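Putative uronate isomerase (Thermotoga maritima, PDB 4NAR) is of unproven function, but belongs to the lactate racemase family and may have lactate racemase activity. Local coordinates at residues C253-S256 / S257-V261; G161-K164 / I165-P168; Q273-G276 / E277-E281. One frame throughout, in Å; residues are numbered along the deposited sequence.

In the fold
Along the chain the order is interaction 2 (161-168), interaction 1 (253-261), interaction 3 (273-281); each closes a local turn before the next opens, so none encloses or crosses another. Interaction 2 shapes the loop between strand 158-159 and helix 173-186, and its Leu163 and Ile165 side chains rest on helix 241-259. Interaction 1 lies at the C-terminal end of that same helix, against strands 217-227 and 231-240 of the mixed sheet. Interaction 3 begins on strand 268-274 of the parallel sheet and leads to helix 282-285. Centres of 1 and 2 are about 18 Å apart; that of 3 lies about 22 Å from both.

Interaction 1: residues C253-S256 / S257-V261; sequences CELS and SQLHV
Ser256 and His260 are joined through the backbone in the closing turn of helix 241-259, where the His260 N to Ser256 O bond of 2.8 Å keeps the i to i+4 spacing while the neighbouring amides shift partner. Gln258 N bonds to Leu255 O, three residues back, and Leu259 N likewise reaches Ser256 O at 3.1 Å, its tie to Leu255 O being weak. The Leu259 donor stands well above the plane of the Ser256 carbonyl, whereas His260 N lies close to it, so one oxygen takes two amides from different directions. This mixture of spacings is evidence of a helix tightening as it ends; His260 is the first residue to leave helical angles.

The same pair also meets through its side chains. Ser256 OG is anti to its own backbone N (chi1 157°) and thereby approaches the imidazole at its edge, near the ring plane, 3.0 Å from His260 ND1; either atom could donate. His260 NE2 is hydrogen-bonded to the carbonyl oxygen of Tyr225, and Leu259 CB lies above one ring face, offset toward the rim. Next to this, Leu255 and Leu259 cross at a slant, with Leu255 CG 3.8 Å from Leu259 CD2, beside strands 217-227 and 231-240. Ser257 takes chi1 67°, which folds its hydroxyl back onto the helix to donate to Glu254 O at 3.0 Å from above the carbonyl plane.

With an alanine here instead of His260, Ser256 OG and the Tyr225 carbonyl would probably both be left without their imidazole partner. A bond at each ring nitrogen restricts rotation of the buried imidazole, which thereby links the helix end to strand 217-227 by directional bonds.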
# COMPACT_ATOMS: atom_id res chain seq x y z
N CYS A 253 13.08 -5.19 -4.45
CA CYS A 253 12.24 -5.64 -5.56
C CYS A 253 12.77 -6.92 -6.23
O CYS A 253 11.98 -7.78 -6.65
CB CYS A 253 12.12 -4.53 -6.60
SG CYS A 253 11.13 -3.12 -6.07
N GLU A 254 14.09 -7.03 -6.34
CA GLU A 254 14.72 -8.21 -6.91
C GLU A 254 14.42 -9.46 -6.07
O GLU A 254 14.15 -10.52 -6.62
CB GLU A 254 16.23 -8.02 -7.09
CG GLU A 254 16.90 -9.17 -7.81
CD GLU A 254 16.08 -9.67 -9.03
OE1 GLU A 254 15.89 -8.89 -9.99
OE2 GLU A 254 15.64 -10.85 -9.02
N LEU A 255 14.44 -9.32 -4.75
CA LEU A 255 14.12 -10.45 -3.88
C LEU A 255 12.62 -10.76 -3.91
O LEU A 255 12.22 -11.92 -4.13
CB LEU A 255 14.59 -10.23 -2.44
CG LEU A 255 14.34 -11.46 -1.56
CD1 LEU A 255 14.99 -12.72 -2.15
CD2 LEU A 255 14.78 -11.25 -0.11
N SER A 256 11.81 -9.71 -3.72
CA SER A 256 10.35 -9.83 -3.80
C SER A 256 9.87 -10.46 -5.12
O SER A 256 8.95 -11.28 -5.12
CB SER A 256 9.68 -8.47 -3.59
OG SER A 256 8.37 -8.44 -4.16
N SER A 257 10.49 -10.08 -6.23
CA SER A 257 10.07 -10.64 -7.52
C SER A 257 10.32 -12.16 -7.64
O SER A 257 9.74 -12.83 -8.49
CB SER A 257 10.71 -9.87 -8.69
OG SER A 257 12.12 -10.06 -8.72
N GLN A 258 11.18 -12.70 -6.78
CA GLN A 258 11.49 -14.13 -6.81
C GLN A 258 10.65 -14.87 -5.78
O GLN A 258 10.46 -16.08 -5.88
CB GLN A 258 12.96 -14.37 -6.46
CG GLN A 258 13.99 -13.95 -7.52
CD GLN A 258 15.42 -14.16 -7.01
OE1 GLN A 258 16.00 -13.27 -6.37
NE2 GLN A 258 15.98 -15.34 -7.29
N LEU A 259 10.16 -14.15 -4.79
CA LEU A 259 9.49 -14.76 -3.65
C LEU A 259 7.96 -14.57 -3.69
O LEU A 259 7.21 -15.40 -3.17
CB LEU A 259 10.04 -14.15 -2.37
CG LEU A 259 11.08 -14.89 -1.53
CD1 LEU A 259 12.17 -15.51 -2.38
CD2 LEU A 259 11.67 -13.93 -0.51
N HIS A 260 7.51 -13.48 -4.30
CA HIS A 260 6.10 -13.10 -4.17
C HIS A 260 5.21 -13.37 -5.40
O HIS A 260 4.06 -12.95 -5.45
CB HIS A 260 5.98 -11.64 -3.73
CG HIS A 260 6.58 -11.37 -2.38
ND1 HIS A 260 7.18 -10.18 -2.06
CD2 HIS A 260 6.66 -12.14 -1.27
CE1 HIS A 260 7.60 -10.21 -0.81
NE2 HIS A 260 7.29 -11.40 -0.30
N VAL A 261 5.75 -14.09 -6.38
CA VAL A 261 4.93 -14.48 -7.53
C VAL A 261 4.60 -15.99 -7.53
O VAL A 261 5.49 -16.83 -7.54
CB VAL A 261 5.58 -14.06 -8.87
CG1 VAL A 261 4.71 -14.50 -10.06
CG2 VAL A 261 5.78 -12.55 -8.90

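Interaction 2: residues G161-K164 / I165-P168; sequences GGLK and IVIP. With ACT (acetate ion), chain E; SO4 (sulfate ion), chain C.
Lys164 lies across Pro168, its CG 3.6 Å from Pro168 CD, in a glycine-led 3-10 turn that runs into a cis-proline. Further along the side chain, Lys164 CD passes 3.3 Å from the acetate O, to which Gly161 N donates, and NZ ends in a 2.9 Å hydrogen bond to the sulfate O1. With CG anti to the backbone N (chi1 -164°), the chain runs largely extended until it bends at its last torsion, which turns the ammonium group to the sulfate. Arg41 and His154 also hydrogen-bond that ion, and Arg41 bonds the acetate too. Both ions probably came from the crystallisation liquor, but their shared Arg41 and Lys164 are consistent with a pocket that can take anions.

The second shell is backbone. Gly161 O receives Lys164 N, which holds the Lys164 backbone from which the side chain sets out; Arg200 also bonds Gly161 O. At the backbone angles of Gly161, a beta carbon would collide with the preceding carbonyl oxygen. The turn continues with Ile165 N bonded to Gly162 O.

Beyond this, Leu163 and Val166 lie side by side, Leu163 reaching helices 198-213 and 241-259. Leu163 O closes the turn with two donors: Ile167 N at 3.0 Å, nearly along the C=O axis, and Val166 N at 2.9 Å, well above the carbonyl plane.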
# COMPACT_ATOMS: atom_id res chain seq x y z
N GLY A 161 7.18 -0.26 -0.55
CA GLY A 161 8.46 -0.07 0.10
C GLY A 161 9.22 1.15 -0.40
O GLY A 161 8.74 1.89 -1.27
N GLY A 162 10.42 1.34 0.14
CA GLY A 162 11.17 2.54 -0.16
C GLY A 162 10.35 3.81 0.04
O GLY A 162 9.64 3.95 1.05
N LEU A 163 10.42 4.72 -0.93
CA LEU A 163 9.77 6.01 -0.79
C LEU A 163 8.23 5.94 -0.76
O LEU A 163 7.56 6.95 -0.50
CB LEU A 163 10.27 6.97 -1.88
CG LEU A 163 11.75 7.31 -1.68
CD1 LEU A 163 12.35 7.96 -2.95
CD2 LEU A 163 11.92 8.21 -0.44
N LYS A 164 7.67 4.76 -0.99
CA LYS A 164 6.22 4.64 -0.89
C LYS A 164 5.75 4.92 0.56
O LYS A 164 4.62 5.38 0.79
CB LYS A 164 5.70 3.28 -1.37
CG LYS A 164 4.18 3.30 -1.62
CD LYS A 164 3.51 1.94 -1.39
CE LYS A 164 1.99 1.97 -1.71
NZ LYS A 164 1.14 2.28 -0.51
N ILE A 165 6.63 4.68 1.53
CA ILE A 165 6.30 5.02 2.89
C ILE A 165 6.19 6.54 3.10
O ILE A 165 5.47 7.00 4.00
CB ILE A 165 7.29 4.41 3.89
CG1 ILE A 165 6.78 4.60 5.32
CG2 ILE A 165 8.67 5.03 3.71
CD1 ILE A 165 7.41 3.65 6.34
N VAL A 166 6.87 7.33 2.27
CA VAL A 166 6.73 8.78 2.37
C VAL A 166 5.46 9.21 1.61
O VAL A 166 4.61 9.92 2.15
CB VAL A 166 7.96 9.53 1.81
CG1 VAL A 166 7.75 11.04 1.94
CG2 VAL A 166 9.24 9.09 2.53
N ILE A 167 5.35 8.75 0.36
CA ILE A 167 4.18 9.03 -0.48
C ILE A 167 3.67 7.69 -1.02
O ILE A 167 4.39 7.02 -1.76
CB ILE A 167 4.55 9.90 -1.69
CG1 ILE A 167 5.23 11.20 -1.22
CG2 ILE A 167 3.29 10.22 -2.51
CD1 ILE A 167 5.79 12.01 -2.34
N PRO A 168 2.41 7.32 -0.68
CA PRO A 168 1.39 8.14 0.02
C PRO A 168 1.47 8.16 1.54
O PRO A 168 0.70 8.92 2.15
CB PRO A 168 0.07 7.43 -0.36
CG PRO A 168 0.48 5.96 -0.45
CD PRO A 168 1.86 6.01 -1.10
C ACT E . 5.23 1.06 2.55
O ACT E . 5.06 0.88 1.33
OXT ACT E . 6.23 0.49 3.02
CH3 ACT E . 4.29 1.91 3.37
S SO4 C . -0.69 -0.53 0.84
O1 SO4 C . 0.74 -0.34 0.54
O2 SO4 C . -1.02 0.14 2.12
O3 SO4 C . -1.56 0.03 -0.21
O4 SO4 C . -0.93 -1.97 0.97

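Interaction 3: residues Q273-G276 / E277-E281; sequences QVIG and EEYDE
Ile275 and Tyr279 pack at the base of a type I beta turn, Gly276 to Tyr279, that leads from strand 268-274 toward helix 282-285. The turn is closed by Tyr279 N to Gly276 O, 3.2 Å, with the donor above the carbonyl plane.

The two side chains cross at about a right angle. Ile275 CG2, anti to the backbone N while CG1 lies beside that N (chi1 -52°), is the branch that touches: it sits in the plane of the tyrosine ring at its edge, 3.5 Å from Tyr279 CD2 and equally 3.5 Å from Tyr279 CB. Ile275 also rests on Ile306 and Ala308 of strand 302-308, which places the contact against the neighbouring strand of the parallel sheet.

Glu278 covers part of one ring face, its CG 3.9 Å above the plane and offset toward the rim. A chi1 of 67° places that CG between backbone N and carbonyl carbon, and a bend at chi2 folds the carboxylate back over Gly276, with OE1 3.4 Å from Gly276 C. A beta carbon at Gly276 would run into this same oxygen, so this folded conformation is probably compatible only with a residue lacking a beta carbon. Glu278 OE2 forms a salt bridge to Lys417, and Asp280 makes salt bridges to Arg74 and Arg313. A water accepts from Gly276 N at 2.6 Å and donates weakly to Glu278 OE2 at 3.3 Å.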
# COMPACT_ATOMS: atom_id res chain seq x y z
N GLN A 273 -10.38 -15.34 -2.68
CA GLN A 273 -9.35 -14.65 -1.93
C GLN A 273 -9.73 -14.62 -0.44
O GLN A 273 -10.64 -13.90 -0.03
CB GLN A 273 -9.13 -13.24 -2.49
CG GLN A 273 -8.39 -13.23 -3.83
CD GLN A 273 -6.87 -13.40 -3.68
OE1 GLN A 273 -6.38 -13.93 -2.68
NE2 GLN A 273 -6.13 -12.95 -4.69
N VAL A 274 -9.04 -15.43 0.36
CA VAL A 274 -9.38 -15.57 1.77
C VAL A 274 -8.74 -14.43 2.60
O VAL A 274 -7.56 -14.50 2.96
CB VAL A 274 -8.93 -16.95 2.28
CG1 VAL A 274 -9.27 -17.13 3.76
CG2 VAL A 274 -9.55 -18.05 1.41
N ILE A 275 -9.51 -13.39 2.90
CA ILE A 275 -8.95 -12.14 3.44
C ILE A 275 -8.82 -12.13 4.97
O ILE A 275 -9.77 -12.45 5.68
CB ILE A 275 -9.79 -10.89 3.01
CG1 ILE A 275 -10.00 -10.85 1.50
CG2 ILE A 275 -9.13 -9.60 3.50
CD1 ILE A 275 -8.72 -10.98 0.70
N GLY A 276 -7.64 -11.74 5.46
CA GLY A 276 -7.41 -11.64 6.89
C GLY A 276 -7.99 -10.40 7.55
O GLY A 276 -8.38 -9.44 6.87
N GLU A 277 -8.03 -10.42 8.89
CA GLU A 277 -8.50 -9.33 9.73
C GLU A 277 -7.84 -7.97 9.39
O GLU A 277 -8.45 -6.92 9.60
CB GLU A 277 -8.22 -9.69 11.21
CG GLU A 277 -9.09 -8.96 12.26
CD GLU A 277 -8.28 -8.10 13.24
OE1 GLU A 277 -8.42 -6.85 13.20
OE2 GLU A 277 -7.52 -8.66 14.07
N GLU A 278 -6.61 -8.02 8.89
CA GLU A 278 -5.82 -6.81 8.63
C GLU A 278 -6.44 -5.91 7.54
O GLU A 278 -6.25 -4.69 7.54
CB GLU A 278 -4.38 -7.16 8.26
CG GLU A 278 -4.24 -7.87 6.91
CD GLU A 278 -4.21 -9.39 7.06
OE1 GLU A 278 -4.63 -9.92 8.12
OE2 GLU A 278 -3.76 -10.06 6.09
N TYR A 279 -7.17 -6.52 6.61
CA TYR A 279 -7.87 -5.74 5.60
C TYR A 279 -9.28 -5.39 6.09
O TYR A 279 -10.16 -6.23 6.17
CB TYR A 279 -7.87 -6.45 4.25
CG TYR A 279 -6.47 -6.65 3.68
CD1 TYR A 279 -5.47 -5.71 3.88
CD2 TYR A 279 -6.16 -7.80 2.95
CE1 TYR A 279 -4.19 -5.90 3.36
CE2 TYR A 279 -4.89 -8.00 2.42
CZ TYR A 279 -3.90 -7.04 2.64
OH TYR A 279 -2.64 -7.23 2.12
N ASP A 280 -9.45 -4.11 6.40
CA ASP A 280 -10.54 -3.62 7.23
C ASP A 280 -11.80 -3.30 6.42
O ASP A 280 -12.91 -3.16 6.95
CB ASP A 280 -10.04 -2.32 7.88
CG ASP A 280 -10.22 -2.33 9.36
OD1 ASP A 280 -10.67 -3.37 9.86
OD2 ASP A 280 -9.92 -1.31 10.03
N GLU A 281 -11.61 -3.14 5.12
CA GLU A 281 -12.61 -2.52 4.28
C GLU A 281 -12.23 -2.84 2.85
O GLU A 281 -11.12 -3.34 2.60
CB GLU A 281 -12.59 -1.01 4.48
CG GLU A 281 -11.26 -0.39 4.08
CD GLU A 281 -10.91 0.88 4.85
OE1 GLU A 281 -11.65 1.25 5.79
OE2 GLU A 281 -9.87 1.50 4.52
O HOH W 1 -5.59 -11.70 3.86